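DnaJ homolog subfamily C member 3 (Mus musculus, PDB 3IEG) acts through its J domain and the TPR part held here as a co-chaperone in the unfolded protein response, binding misfolded proteins, stimulating the HSPA8 ATPase and inhibiting GCN2. Local coordinates at residues S259-E264 and E269-S274; E276-C281 and I292-E297; F282-K287 and R312-L317; E297-E302 and N307-R312. All blocks are in the same frame, centred on the assembly; numbering follows the deposited sequence.

Contact 1 of 4, residues S259-E264 and E269-S274; sequences SVMKTE and EYTVRS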
loop_
_atom_site.group_PDB
_atom_site.type_symbol
_atom_site.label_atom_id
_atom_site.label_comp_id
_atom_site.label_asym_id
_atom_site.label_seq_id
_atom_site.Cartn_x
_atom_site.Cartn_y
_atom_site.Cartn_z
ATOM N N SER A 259 28.025 0.578 12.382
ATOM C CA SER A 259 28.103 0.849 10.962
ATOM C C SER A 259 26.713 1.002 10.326
ATOM O O SER A 259 26.565 1.700 9.329
ATOM C CB SER A 259 28.939 -0.203 10.253
ATOM O OG SER A 259 28.388 -1.479 10.473
ATOM N N VAL A 260 25.696 0.381 10.921
ATOM C CA VAL A 260 24.308 0.606 10.504
ATOM C C VAL A 260 23.929 2.091 10.596
ATOM O O VAL A 260 23.341 2.628 9.668
ATOM C CB VAL A 260 23.313 -0.294 11.285
ATOM C CG1 VAL A 260 21.865 0.143 11.062
ATOM C CG2 VAL A 260 23.490 -1.738 10.878
HETATM N N MSE A 261 24.291 2.749 11.695
HETATM C CA MSE A 261 24.086 4.196 11.832
HETATM C C MSE A 261 24.993 5.032 10.936
HETATM O O MSE A 261 24.622 6.126 10.528
HETATM C CB MSE A 261 24.280 4.626 13.271
HETATM C CG MSE A 261 23.171 4.170 14.175
HETATM SE SE MSE A 261 23.664 4.318 16.053
HETATM C CE MSE A 261 24.134 6.229 16.133
ATOM N N LYS A 262 26.189 4.529 10.653
ATOM C CA LYS A 262 27.077 5.184 9.714
ATOM C C LYS A 262 26.381 5.235 8.351
ATOM O O LYS A 262 26.197 6.314 7.785
ATOM C CB LYS A 262 28.400 4.422 9.606
ATOM C CG LYS A 262 29.652 5.281 9.785
ATOM C CD LYS A 262 30.051 5.388 11.266
ATOM C CE LYS A 262 31.501 5.840 11.447
ATOM N NZ LYS A 262 31.698 7.273 11.061
ATOM N N THR A 263 25.964 4.070 7.850
ATOM C CA THR A 263 25.415 3.969 6.498
ATOM C C THR A 263 23.997 4.552 6.314
ATOM O O THR A 263 23.554 4.752 5.180
ATOM C CB THR A 263 25.665 2.563 5.826
ATOM O OG1 THR A 263 24.431 1.941 5.447
ATOM C CG2 THR A 263 26.396 1.651 6.742
ATOM N N GLU A 264 23.312 4.860 7.415
ATOM C CA GLU A 264 22.090 5.665 7.352
ATOM C C GLU A 264 21.936 6.602 8.547
ATOM O O GLU A 264 21.207 6.288 9.479
ATOM C CB GLU A 264 20.841 4.793 7.188
ATOM C CG GLU A 264 19.547 5.594 7.020
ATOM C CD GLU A 264 19.669 6.704 5.991
ATOM O OE1 GLU A 264 19.870 6.390 4.805
ATOM O OE2 GLU A 264 19.576 7.890 6.372
ATOM N N GLU A 269 14.897 6.861 12.749
ATOM C CA GLU A 269 14.492 5.530 13.160
ATOM C C GLU A 269 15.642 4.524 13.178
ATOM O O GLU A 269 15.642 3.609 13.997
ATOM C CB GLU A 269 13.359 5.039 12.255
ATOM C CG GLU A 269 12.761 3.679 12.619
ATOM C CD GLU A 269 12.048 3.668 13.965
ATOM O OE1 GLU A 269 11.726 4.760 14.505
ATOM O OE2 GLU A 269 11.806 2.548 14.472
ATOM N N TYR A 270 16.613 4.681 12.283
ATOM C CA TYR A 270 17.708 3.719 12.222
ATOM C C TYR A 270 18.738 3.933 13.316
ATOM O O TYR A 270 19.326 2.967 13.784
ATOM C CB TYR A 270 18.359 3.644 10.832
ATOM C CG TYR A 270 17.421 3.115 9.787
ATOM C CD1 TYR A 270 16.858 3.963 8.843
ATOM C CD2 TYR A 270 17.049 1.776 9.771
ATOM C CE1 TYR A 270 15.958 3.486 7.884
ATOM C CE2 TYR A 270 16.145 1.290 8.822
ATOM C CZ TYR A 270 15.607 2.156 7.881
ATOM O OH TYR A 270 14.719 1.693 6.939
ATOM N N THR A 271 18.956 5.174 13.746
ATOM C CA THR A 271 19.825 5.371 14.908
ATOM C C THR A 271 19.107 4.927 16.190
ATOM O O THR A 271 19.680 4.179 16.977
ATOM C CB THR A 271 20.467 6.803 15.045
ATOM O OG1 THR A 271 19.565 7.706 15.695
ATOM C CG2 THR A 271 20.902 7.369 13.696
ATOM N N VAL A 272 17.856 5.350 16.373
ATOM C CA VAL A 272 17.078 5.003 17.580
ATOM C C VAL A 272 16.968 3.487 17.778
ATOM O O VAL A 272 17.179 2.976 18.883
ATOM C CB VAL A 272 15.641 5.614 17.568
ATOM C CG1 VAL A 272 14.939 5.327 18.873
ATOM C CG2 VAL A 272 15.688 7.117 17.331
ATOM N N ARG A 273 16.644 2.779 16.702
ATOM C CA ARG A 273 16.488 1.338 16.751
ATOM C C ARG A 273 17.838 0.669 16.972
ATOM O O ARG A 273 17.927 -0.301 17.717
ATOM C CB ARG A 273 15.830 0.823 15.471
ATOM C CG ARG A 273 14.810 -0.283 15.680
ATOM C CD ARG A 273 13.447 0.267 16.106
ATOM N NE ARG A 273 13.415 0.489 17.542
ATOM C CZ ARG A 273 12.864 1.535 18.140
ATOM N NH1 ARG A 273 12.281 2.492 17.443
ATOM N NH2 ARG A 273 12.916 1.626 19.451
ATOM N N SER A 274 18.882 1.203 16.335
ATOM C CA SER A 274 20.245 0.699 16.519
ATOM C C SER A 274 20.738 0.904 17.943
ATOM O O SER A 274 21.335 -0.001 18.526
ATOM C CB SER A 274 21.217 1.334 15.528
ATOM O OG SER A 274 20.938 0.878 14.215
#

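Contact 2 of 4, residues E276-C281 and I292-E297; sequences ERICHC and IRICSE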
loop_
_atom_site.group_PDB
_atom_site.type_symbol
_atom_site.label_atom_id
_atom_site.label_comp_id
_atom_site.label_asym_id
_atom_site.label_seq_id
_atom_site.Cartn_x
_atom_site.Cartn_y
_atom_site.Cartn_z
ATOM N N GLU A 276 18.864 1.142 20.596
ATOM C CA GLU A 276 18.132 0.181 21.415
ATOM C C GLU A 276 18.823 -1.194 21.448
ATOM O O GLU A 276 19.007 -1.780 22.512
ATOM C CB GLU A 276 16.686 0.040 20.941
ATOM C CG GLU A 276 15.858 -0.844 21.864
ATOM C CD GLU A 276 14.605 -1.406 21.225
ATOM O OE1 GLU A 276 13.787 -0.601 20.730
ATOM O OE2 GLU A 276 14.417 -2.648 21.256
ATOM N N ARG A 277 19.199 -1.701 20.277
ATOM C CA ARG A 277 19.884 -2.989 20.186
ATOM C C ARG A 277 21.293 -2.933 20.806
ATOM O O ARG A 277 21.754 -3.912 21.398
ATOM C CB ARG A 277 19.921 -3.512 18.734
ATOM C CG ARG A 277 18.554 -3.779 18.080
ATOM C CD ARG A 277 17.669 -4.700 18.921
ATOM N NE ARG A 277 17.956 -6.124 18.726
ATOM C CZ ARG A 277 17.746 -7.070 19.640
ATOM N NH1 ARG A 277 17.277 -6.759 20.842
ATOM N NH2 ARG A 277 18.026 -8.334 19.368
ATOM N N ILE A 278 21.959 -1.787 20.696
ATOM C CA ILE A 278 23.257 -1.620 21.333
ATOM C C ILE A 278 23.081 -1.640 22.854
ATOM O O ILE A 278 23.850 -2.290 23.568
ATOM C CB ILE A 278 24.010 -0.364 20.829
ATOM C CG1 ILE A 278 24.580 -0.634 19.424
ATOM C CG2 ILE A 278 25.137 0.037 21.808
ATOM C CD1 ILE A 278 25.028 0.607 18.653
ATOM N N CYS A 279 22.043 -0.960 23.330
ATOM C CA CYS A 279 21.638 -1.032 24.728
ATOM C C CYS A 279 21.483 -2.486 25.181
ATOM O O CYS A 279 21.940 -2.860 26.262
ATOM C CB CYS A 279 20.353 -0.230 24.927
ATOM S SG CYS A 279 19.309 -0.753 26.287
ATOM N N HIS A 280 20.868 -3.303 24.326
ATOM C CA HIS A 280 20.723 -4.739 24.556
ATOM C C HIS A 280 22.083 -5.431 24.604
ATOM O O HIS A 280 22.331 -6.234 25.494
ATOM C CB HIS A 280 19.836 -5.360 23.472
ATOM C CG HIS A 280 19.501 -6.801 23.706
ATOM N ND1 HIS A 280 18.673 -7.218 24.727
ATOM C CD2 HIS A 280 19.867 -7.923 23.038
ATOM C CE1 HIS A 280 18.549 -8.533 24.683
ATOM N NE2 HIS A 280 19.264 -8.986 23.667
ATOM N N CYS A 281 22.960 -5.105 23.658
ATOM C CA CYS A 281 24.295 -5.703 23.593
ATOM C C CYS A 281 25.120 -5.518 24.853
ATOM O O CYS A 281 25.589 -6.492 25.428
ATOM C CB CYS A 281 25.070 -5.192 22.390
ATOM S SG CYS A 281 24.632 -6.078 20.920
ATOM N N ILE A 292 23.806 1.282 31.197
ATOM C CA ILE A 292 22.886 2.280 31.752
ATOM C C ILE A 292 22.981 3.624 31.029
ATOM O O ILE A 292 21.975 4.316 30.916
ATOM C CB ILE A 292 22.953 2.470 33.307
ATOM C CG1 ILE A 292 23.909 3.597 33.692
ATOM C CG2 ILE A 292 23.268 1.163 34.037
ATOM C CD1 ILE A 292 23.291 4.635 34.626
ATOM N N ARG A 293 24.164 3.975 30.518
ATOM C CA ARG A 293 24.332 5.262 29.834
ATOM C C ARG A 293 23.474 5.331 28.578
ATOM O O ARG A 293 22.713 6.282 28.394
ATOM C CB ARG A 293 25.802 5.580 29.497
ATOM C CG ARG A 293 26.732 5.644 30.713
ATOM C CD ARG A 293 28.037 6.439 30.452
ATOM N NE ARG A 293 29.101 6.050 31.389
ATOM C CZ ARG A 293 30.155 6.802 31.720
ATOM N NH1 ARG A 293 30.311 8.022 31.215
ATOM N NH2 ARG A 293 31.060 6.331 32.578
ATOM N N ILE A 294 23.573 4.315 27.728
ATOM C CA ILE A 294 22.891 4.378 26.437
ATOM C C ILE A 294 21.462 3.864 26.471
ATOM O O ILE A 294 20.650 4.307 25.679
ATOM C CB ILE A 294 23.717 3.764 25.260
ATOM C CG1 ILE A 294 23.309 2.324 24.963
ATOM C CG2 ILE A 294 25.228 3.930 25.509
ATOM C CD1 ILE A 294 23.897 1.303 25.909
ATOM N N CYS A 295 21.142 2.957 27.387
ATOM C CA CYS A 295 19.743 2.583 27.566
ATOM C C CYS A 295 18.955 3.796 28.056
ATOM O O CYS A 295 17.787 3.966 27.693
ATOM C CB CYS A 295 19.565 1.387 28.507
ATOM S SG CYS A 295 20.345 -0.162 27.957
ATOM N N SER A 296 19.607 4.646 28.853
ATOM C CA SER A 296 19.024 5.926 29.264
ATOM C C SER A 296 18.786 6.850 28.078
ATOM O O SER A 296 17.730 7.466 27.978
ATOM C CB SER A 296 19.903 6.623 30.290
ATOM O OG SER A 296 19.930 5.882 31.489
ATOM N N GLU A 297 19.765 6.944 27.182
ATOM C CA GLU A 297 19.612 7.757 25.974
ATOM C C GLU A 297 18.385 7.332 25.196
ATOM O O GLU A 297 17.525 8.154 24.909
ATOM C CB GLU A 297 20.833 7.653 25.073
ATOM C CG GLU A 297 22.084 8.242 25.654
ATOM C CD GLU A 297 23.248 8.079 24.721
ATOM O OE1 GLU A 297 23.002 7.986 23.493
ATOM O OE2 GLU A 297 24.402 8.040 25.214
#

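Contact 3 of 4, residues F282-K287 and R312-L317; sequences FSKDEK and RAEAYL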
loop_
_atom_site.group_PDB
_atom_site.type_symbol
_atom_site.label_atom_id
_atom_site.label_comp_id
_atom_site.label_asym_id
_atom_site.label_seq_id
_atom_site.Cartn_x
_atom_site.Cartn_y
_atom_site.Cartn_z
ATOM N N PHE A 282 25.277 -4.276 25.290
ATOM C CA PHE A 282 26.021 -4.001 26.516
ATOM C C PHE A 282 25.410 -4.694 27.746
ATOM O O PHE A 282 26.128 -5.291 28.539
ATOM C CB PHE A 282 26.211 -2.495 26.718
ATOM C CG PHE A 282 27.317 -1.902 25.868
ATOM C CD1 PHE A 282 28.658 -2.247 26.093
ATOM C CD2 PHE A 282 27.030 -0.991 24.861
ATOM C CE1 PHE A 282 29.697 -1.689 25.310
ATOM C CE2 PHE A 282 28.060 -0.427 24.075
ATOM C CZ PHE A 282 29.389 -0.779 24.299
ATOM N N SER A 283 24.088 -4.651 27.874
ATOM C CA SER A 283 23.393 -5.343 28.961
ATOM C C SER A 283 23.737 -6.834 29.034
ATOM O O SER A 283 24.164 -7.323 30.074
ATOM C CB SER A 283 21.879 -5.147 28.835
ATOM O OG SER A 283 21.190 -5.683 29.957
ATOM N N LYS A 284 23.551 -7.542 27.924
ATOM C CA LYS A 284 23.766 -8.988 27.863
ATOM C C LYS A 284 25.245 -9.393 27.925
ATOM O O LYS A 284 25.572 -10.515 28.316
ATOM C CB LYS A 284 23.116 -9.574 26.604
ATOM C CG LYS A 284 21.598 -9.604 26.607
ATOM C CD LYS A 284 21.023 -10.601 27.629
ATOM C CE LYS A 284 19.491 -10.689 27.499
ATOM N NZ LYS A 284 18.783 -10.922 28.801
ATOM N N ASP A 285 26.129 -8.484 27.532
ATOM C CA ASP A 285 27.568 -8.710 27.622
ATOM C C ASP A 285 28.046 -8.385 29.040
ATOM O O ASP A 285 29.247 -8.290 29.302
ATOM C CB ASP A 285 28.300 -7.835 26.597
ATOM C CG ASP A 285 29.664 -8.383 26.215
ATOM O OD1 ASP A 285 29.868 -9.619 26.294
ATOM O OD2 ASP A 285 30.535 -7.568 25.822
ATOM N N GLU A 286 27.082 -8.228 29.948
ATOM C CA GLU A 286 27.322 -7.806 31.324
ATOM C C GLU A 286 28.365 -6.695 31.440
ATOM O O GLU A 286 29.390 -6.859 32.103
ATOM C CB GLU A 286 27.681 -9.002 32.199
ATOM C CG GLU A 286 26.517 -9.951 32.421
ATOM C CD GLU A 286 26.906 -11.195 33.210
ATOM O OE1 GLU A 286 28.117 -11.513 33.293
ATOM O OE2 GLU A 286 25.987 -11.862 33.734
ATOM N N LYS A 287 28.090 -5.572 30.777
ATOM C CA LYS A 287 28.912 -4.370 30.880
ATOM C C LYS A 287 28.056 -3.182 31.347
ATOM O O LYS A 287 27.722 -2.293 30.568
ATOM C CB LYS A 287 29.654 -4.114 29.562
ATOM C CG LYS A 287 30.806 -5.094 29.373
ATOM C CD LYS A 287 31.506 -4.987 28.027
ATOM C CE LYS A 287 32.799 -5.826 28.048
ATOM N NZ LYS A 287 33.311 -6.194 26.692
ATOM N N ARG A 312 18.083 -2.088 30.854
ATOM C CA ARG A 312 18.627 -1.203 31.888
ATOM C C ARG A 312 18.435 -1.820 33.275
ATOM O O ARG A 312 19.362 -1.818 34.087
ATOM C CB ARG A 312 18.035 0.207 31.841
ATOM C CG ARG A 312 18.811 1.174 32.728
ATOM C CD ARG A 312 18.481 2.617 32.474
ATOM N NE ARG A 312 17.161 2.938 32.997
ATOM C CZ ARG A 312 16.608 4.146 32.974
ATOM N NH1 ARG A 312 17.256 5.180 32.441
ATOM N NH2 ARG A 312 15.396 4.310 33.481
ATOM N N ALA A 313 17.244 -2.360 33.532
ATOM C CA ALA A 313 16.999 -3.105 34.753
ATOM C C ALA A 313 18.090 -4.155 34.948
ATOM O O ALA A 313 18.829 -4.102 35.925
ATOM C CB ALA A 313 15.622 -3.750 34.723
ATOM N N GLU A 314 18.215 -5.089 34.010
ATOM C CA GLU A 314 19.244 -6.119 34.120
ATOM C C GLU A 314 20.631 -5.542 34.446
ATOM O O GLU A 314 21.397 -6.152 35.191
ATOM C CB GLU A 314 19.288 -7.001 32.871
ATOM C CG GLU A 314 18.410 -8.255 32.958
ATOM C CD GLU A 314 18.517 -9.159 31.716
ATOM O OE1 GLU A 314 19.664 -9.431 31.265
ATOM O OE2 GLU A 314 17.456 -9.601 31.195
ATOM N N ALA A 315 20.939 -4.363 33.914
ATOM C CA ALA A 315 22.225 -3.722 34.182
ATOM C C ALA A 315 22.316 -3.153 35.600
ATOM O O ALA A 315 23.393 -3.156 36.194
ATOM C CB ALA A 315 22.509 -2.652 33.162
ATOM N N TYR A 316 21.195 -2.666 36.136
ATOM C CA TYR A 316 21.147 -2.144 37.509
ATOM C C TYR A 316 21.451 -3.207 38.560
ATOM O O TYR A 316 22.069 -2.913 39.582
ATOM C CB TYR A 316 19.795 -1.504 37.816
ATOM C CG TYR A 316 19.661 -0.086 37.328
ATOM C CD1 TYR A 316 18.446 0.384 36.823
ATOM C CD2 TYR A 316 20.746 0.795 37.362
ATOM C CE1 TYR A 316 18.314 1.683 36.373
ATOM C CE2 TYR A 316 20.620 2.106 36.904
ATOM C CZ TYR A 316 19.402 2.535 36.415
ATOM O OH TYR A 316 19.270 3.825 35.965
ATOM N N LEU A 317 21.004 -4.432 38.289
ATOM C CA LEU A 317 21.200 -5.574 39.176
ATOM C C LEU A 317 22.668 -5.992 39.323
ATOM O O LEU A 317 23.098 -6.374 40.415
ATOM C CB LEU A 317 20.365 -6.772 38.699
ATOM C CG LEU A 317 18.839 -6.692 38.769
ATOM C CD1 LEU A 317 18.215 -7.895 38.070
ATOM C CD2 LEU A 317 18.362 -6.606 40.212
#

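Contact 4 of 4, residues E297-E302 and N307-R312; sequences EVLQME and NALKDR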
loop_
_atom_site.group_PDB
_atom_site.type_symbol
_atom_site.label_atom_id
_atom_site.label_comp_id
_atom_site.label_asym_id
_atom_site.label_seq_id
_atom_site.Cartn_x
_atom_site.Cartn_y
_atom_site.Cartn_z
ATOM N N GLU A 297 19.765 6.944 27.182
ATOM C CA GLU A 297 19.612 7.757 25.974
ATOM C C GLU A 297 18.385 7.332 25.196
ATOM O O GLU A 297 17.525 8.154 24.909
ATOM C CB GLU A 297 20.833 7.653 25.073
ATOM C CG GLU A 297 22.084 8.242 25.654
ATOM C CD GLU A 297 23.248 8.079 24.721
ATOM O OE1 GLU A 297 23.002 7.986 23.493
ATOM O OE2 GLU A 297 24.402 8.040 25.214
ATOM N N VAL A 298 18.304 6.045 24.871
ATOM C CA VAL A 298 17.142 5.493 24.184
ATOM C C VAL A 298 15.873 5.903 24.930
ATOM O O VAL A 298 14.917 6.371 24.314
ATOM C CB VAL A 298 17.238 3.945 24.026
ATOM C CG1 VAL A 298 16.038 3.393 23.276
ATOM C CG2 VAL A 298 18.495 3.564 23.283
ATOM N N LEU A 299 15.891 5.769 26.255
ATOM C CA LEU A 299 14.729 6.071 27.086
ATOM C C LEU A 299 14.398 7.557 27.165
ATOM O O LEU A 299 13.245 7.929 27.372
ATOM C CB LEU A 299 14.890 5.477 28.481
ATOM C CG LEU A 299 14.550 3.993 28.568
ATOM C CD1 LEU A 299 15.159 3.374 29.806
ATOM C CD2 LEU A 299 13.052 3.778 28.547
ATOM N N GLN A 300 15.408 8.403 26.999
ATOM C CA GLN A 300 15.179 9.832 26.875
ATOM C C GLN A 300 14.236 10.081 25.708
ATOM O O GLN A 300 13.290 10.859 25.827
ATOM C CB GLN A 300 16.493 10.585 26.650
ATOM C CG GLN A 300 17.272 10.927 27.925
ATOM C CD GLN A 300 16.706 12.133 28.673
ATOM O OE1 GLN A 300 15.944 12.933 28.118
ATOM N NE2 GLN A 300 17.084 12.266 29.943
HETATM N N MSE A 301 14.488 9.399 24.594
HETATM C CA MSE A 301 13.668 9.545 23.398
HETATM C C MSE A 301 12.408 8.695 23.438
HETATM O O MSE A 301 11.379 9.098 22.910
HETATM C CB MSE A 301 14.474 9.218 22.150
HETATM C CG MSE A 301 15.683 10.111 21.965
HETATM SE SE MSE A 301 16.889 9.414 20.592
HETATM C CE MSE A 301 18.570 10.306 21.161
ATOM N N GLU A 302 12.483 7.523 24.056
ATOM C CA GLU A 302 11.328 6.641 24.131
ATOM C C GLU A 302 11.100 6.175 25.560
ATOM O O GLU A 302 11.455 5.051 25.902
ATOM C CB GLU A 302 11.506 5.432 23.206
ATOM C CG GLU A 302 11.647 5.757 21.725
ATOM C CD GLU A 302 11.571 4.522 20.847
ATOM O OE1 GLU A 302 11.650 4.669 19.610
ATOM O OE2 GLU A 302 11.425 3.406 21.386
ATOM N N ASN A 307 11.892 -2.976 25.975
ATOM C CA ASN A 307 13.204 -3.635 25.837
ATOM C C ASN A 307 14.326 -2.887 26.558
ATOM O O ASN A 307 15.149 -3.496 27.252
ATOM C CB ASN A 307 13.581 -3.814 24.361
ATOM C CG ASN A 307 12.669 -4.780 23.626
ATOM O OD1 ASN A 307 12.136 -5.724 24.206
ATOM N ND2 ASN A 307 12.499 -4.550 22.328
ATOM N N ALA A 308 14.339 -1.569 26.385
ATOM C CA ALA A 308 15.326 -0.683 27.011
ATOM C C ALA A 308 15.170 -0.668 28.527
ATOM O O ALA A 308 16.166 -0.641 29.257
ATOM C CB ALA A 308 15.217 0.739 26.441
ATOM N N LEU A 309 13.923 -0.687 28.992
ATOM C CA LEU A 309 13.641 -0.758 30.419
ATOM C C LEU A 309 14.173 -2.050 31.033
ATOM O O LEU A 309 14.875 -2.014 32.046
ATOM C CB LEU A 309 12.145 -0.602 30.689
ATOM C CG LEU A 309 11.633 0.828 30.496
ATOM C CD1 LEU A 309 10.114 0.869 30.437
ATOM C CD2 LEU A 309 12.180 1.760 31.583
ATOM N N LYS A 310 13.848 -3.179 30.405
ATOM C CA LYS A 310 14.282 -4.494 30.877
ATOM C C LYS A 310 15.798 -4.609 30.883
ATOM O O LYS A 310 16.384 -5.134 31.835
ATOM C CB LYS A 310 13.693 -5.612 30.005
ATOM C CG LYS A 310 12.208 -5.916 30.248
ATOM C CD LYS A 310 11.554 -6.643 29.060
ATOM C CE LYS A 310 12.157 -8.024 28.826
ATOM N NZ LYS A 310 11.541 -8.667 27.638
ATOM N N ASP A 311 16.428 -4.113 29.819
ATOM C CA ASP A 311 17.873 -4.220 29.680
ATOM C C ASP A 311 18.610 -3.300 30.653
ATOM O O ASP A 311 19.635 -3.702 31.226
ATOM C CB ASP A 311 18.315 -4.018 28.226
ATOM C CG ASP A 311 17.931 -5.187 27.336
ATOM O OD1 ASP A 311 17.724 -6.288 27.865
ATOM O OD2 ASP A 311 17.827 -5.018 26.109
ATOM N N ARG A 312 18.083 -2.088 30.854
ATOM C CA ARG A 312 18.627 -1.203 31.888
ATOM C C ARG A 312 18.435 -1.820 33.275
ATOM O O ARG A 312 19.362 -1.818 34.087
ATOM C CB ARG A 312 18.035 0.207 31.841
ATOM C CG ARG A 312 18.811 1.174 32.728
ATOM C CD ARG A 312 18.481 2.617 32.474
ATOM N NE ARG A 312 17.161 2.938 32.997
ATOM C CZ ARG A 312 16.608 4.146 32.974
ATOM N NH1 ARG A 312 17.256 5.180 32.441
ATOM N NH2 ARG A 312 15.396 4.310 33.481
#

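Contact 1 of 4, residues S259-E264 and E269-S274
Met261, modelled as selenomethionine, lies against the 269-274 helix with its CG, SE and CE atoms. Its CG is 3.6 Å from Thr271 CA. The selenium sits beside Ser274, with Met261 SE 3.9 Å from Ser274 CB. A bend at chi3 (56°) turns the end methyl to Thr271, where Met261 CE comes 3.9 Å from Thr271 CB. The Met261 and Thr271 side chains cross at about a right angle. Val260 meets Ser274 as well: Val260 CG1 is 3.4 Å from Ser274 OG. At Glu264 the touching atom is a methylene, with Glu264 CG 3.6 Å from Tyr270 CD1 at an oblique approach to the ring.

No hydrogen bond spans the two segments; the polar atoms named here bond within a segment or outside the pair. Ser274 OG turns back on its own helix and donates to Tyr270 O at 2.7 Å, nearly along the carbonyl axis (165°). Tyr270 O also accepts from Ser274 N. Glu264 OE1 bonds to Tyr199 OH, while Glu264 OE2 accepts from Val267 N. Tyr270 OH bonds to Tyr199 O. Tyr199 thus bonds to both side chains and probably fixes their placing.

The helices run almost exactly antiparallel (173°), with segment axes 9.1 Å apart. They form a helical hairpin at the junction of TPR 7 and TPR 8. Leu234 of helix 222-246 packs on both Val260 and Tyr270, and Leu237 adds to the cover over Val260. Arg273 NH2 makes a salt bridge with Glu302 OE2, just past the end of helix 288-301.

Contact 2 of 4, residues E276-C281 and I292-E297
Cys279 and Cys295 are joined by a disulfide, the covalent centre of this contact. The sulfurs, Cys279 SG and Cys295 SG, are 2.1 Å apart, and the bridge is twisted by a chi3 of 100°. The two cysteines reach it differently. In Cys279 the sulfur stands anti to the backbone N (chi1 153°), and CB points at the other helix. In Cys295 the sulfur lies beside the backbone N (chi1 -62°), and CB itself does not point at the other helix.

Ile294 packs next to the bridge. Its end methyl comes up against the opposite backbone, with Ile294 CD1 3.5 Å from Cys279 CA. Ile294 CG1 is 3.9 Å from Cys279 CB, so the isoleucine lies along the root of the cysteine. More loosely, Ile278 CG2 is 4.3 Å from Ile294 CG1. An alanine in place of Ile294 would probably open a gap beside Cys279 CA and CB and lose the touch on Ile278.

The buried bridge has further neighbours on helix 306-318: Asp311 touches Cys279, and Arg312 touches Cys295. On the 276-281 side, His280 ND1 bonds to Asp311.

The segment axes come within 8.6 Å, and the helices run antiparallel. Both segments lie in TPR 8. Such an antiparallel helix pair is the basic tetratricopeptide unit, here locked by a disulfide.

Contact 3 of 4, residues F282-K287 and R312-L317
Lys284 and Glu314 form the salt bridge of this contact. Lys284 NZ donates to Glu314 OE1 at 3.0 Å, and the oxygen accepts through its syn lone pair, on the side of OE2. A weak second bond runs from Lys284 NZ to Glu314 OE2. The lysine starts by pointing away from the other helix. Bends at chi2 (-68°) and chi4 bring the ammonium back across to the carboxylate. An alanine at Glu314 would probably leave the Lys284 ammonium without this carboxylate and free its chain to swing. A second ion pair lies within segment 282-287, where Lys287 NZ meets Asp285 OD2 from above the carboxylate plane.

The buried packing is small. Ser283 OG is 3.7 Å from Glu314 CB, and its hydrogen bond goes to Asp311 O. Beside them Ser283 and Ala315 bring the backbones together, with their CA atoms 5.6 Å apart. The contact joins TPR 8 to TPR 9, and the small side chains of Ser283 and Ala315 are consistent with this close approach.

Backbone bonds shape the end of helix 268-284. A Schellman motif closes it, with Lys287 N bonded to Phe282 O at 3.0 Å and Glu286, of positive phi, as the C-prime residue. Lys287 takes the N-cap position of the next helix.

Contact 4 of 4, residues E297-E302 and N307-R312
An apolar contact built on Leu299 joins the end of helix 288-301 to the start of helix 306-318, across the junction of TPR 8 and TPR 9. Each part of the leucine tip has its own partner. Leu299 CG rests on the small Ala308, 3.9 Å from Ala308 CB. The CD2 branch meets Leu309, with Leu299 CD2 3.7 Å from Leu309 CD2, and these two side chains cross at about a right angle. Val298 adds a looser touch, its CG1 4.2 Å from Ala308 CB.

The helices are antiparallel but clearly inclined, at 147°, with segment axes 9.9 Å apart. The contact packs the second helix of TPR 8 on the first helix of TPR 9, on either side of the connecting turn, and repeats stacked in this way build the TPR superhelix.

The other branch of Leu299 lies over the flat Arg312 guanidinium. Leu299 CD1 is 3.6 Å from Arg312 CZ and sits over the centre of one face. With chi3 at 73° the guanidinium lies broadside to the leucine. Its nitrogens are engaged elsewhere: Arg312 NE makes a salt bridge with Asp328, and Arg312 NH1 bonds to Ser296. These bonds would limit rotation of the group beneath the leucine. Leu309 also packs on Ala331 and Ala332 of helix 322-333. Near the turn, Asn305 bonds to Ala308 N and to Glu302.

From the N terminus, contact 1 closes first. It folds helix 250-263 onto helix 268-284 across a four-residue turn. Contact 2 opens farther along helix 268-284 and closes on helix 288-301. Contact 3 begins before contact 2 has closed, so the two cross; it reaches helix 306-318 over 24 residues. Contact 4 is nested inside that longer loop and pairs helix 288-301 with helix 306-318. Together contacts 2, 3 and 4 tie three helices to one another. Contacts 2 and 4 share Glu297, and a hydrogen bond between Glu276 and Asn307 also links them. Contacts 3 and 4 share Arg312. Arg273 and Glu302 connect contacts 1 and 4. The set runs from TPR 7 to TPR 9.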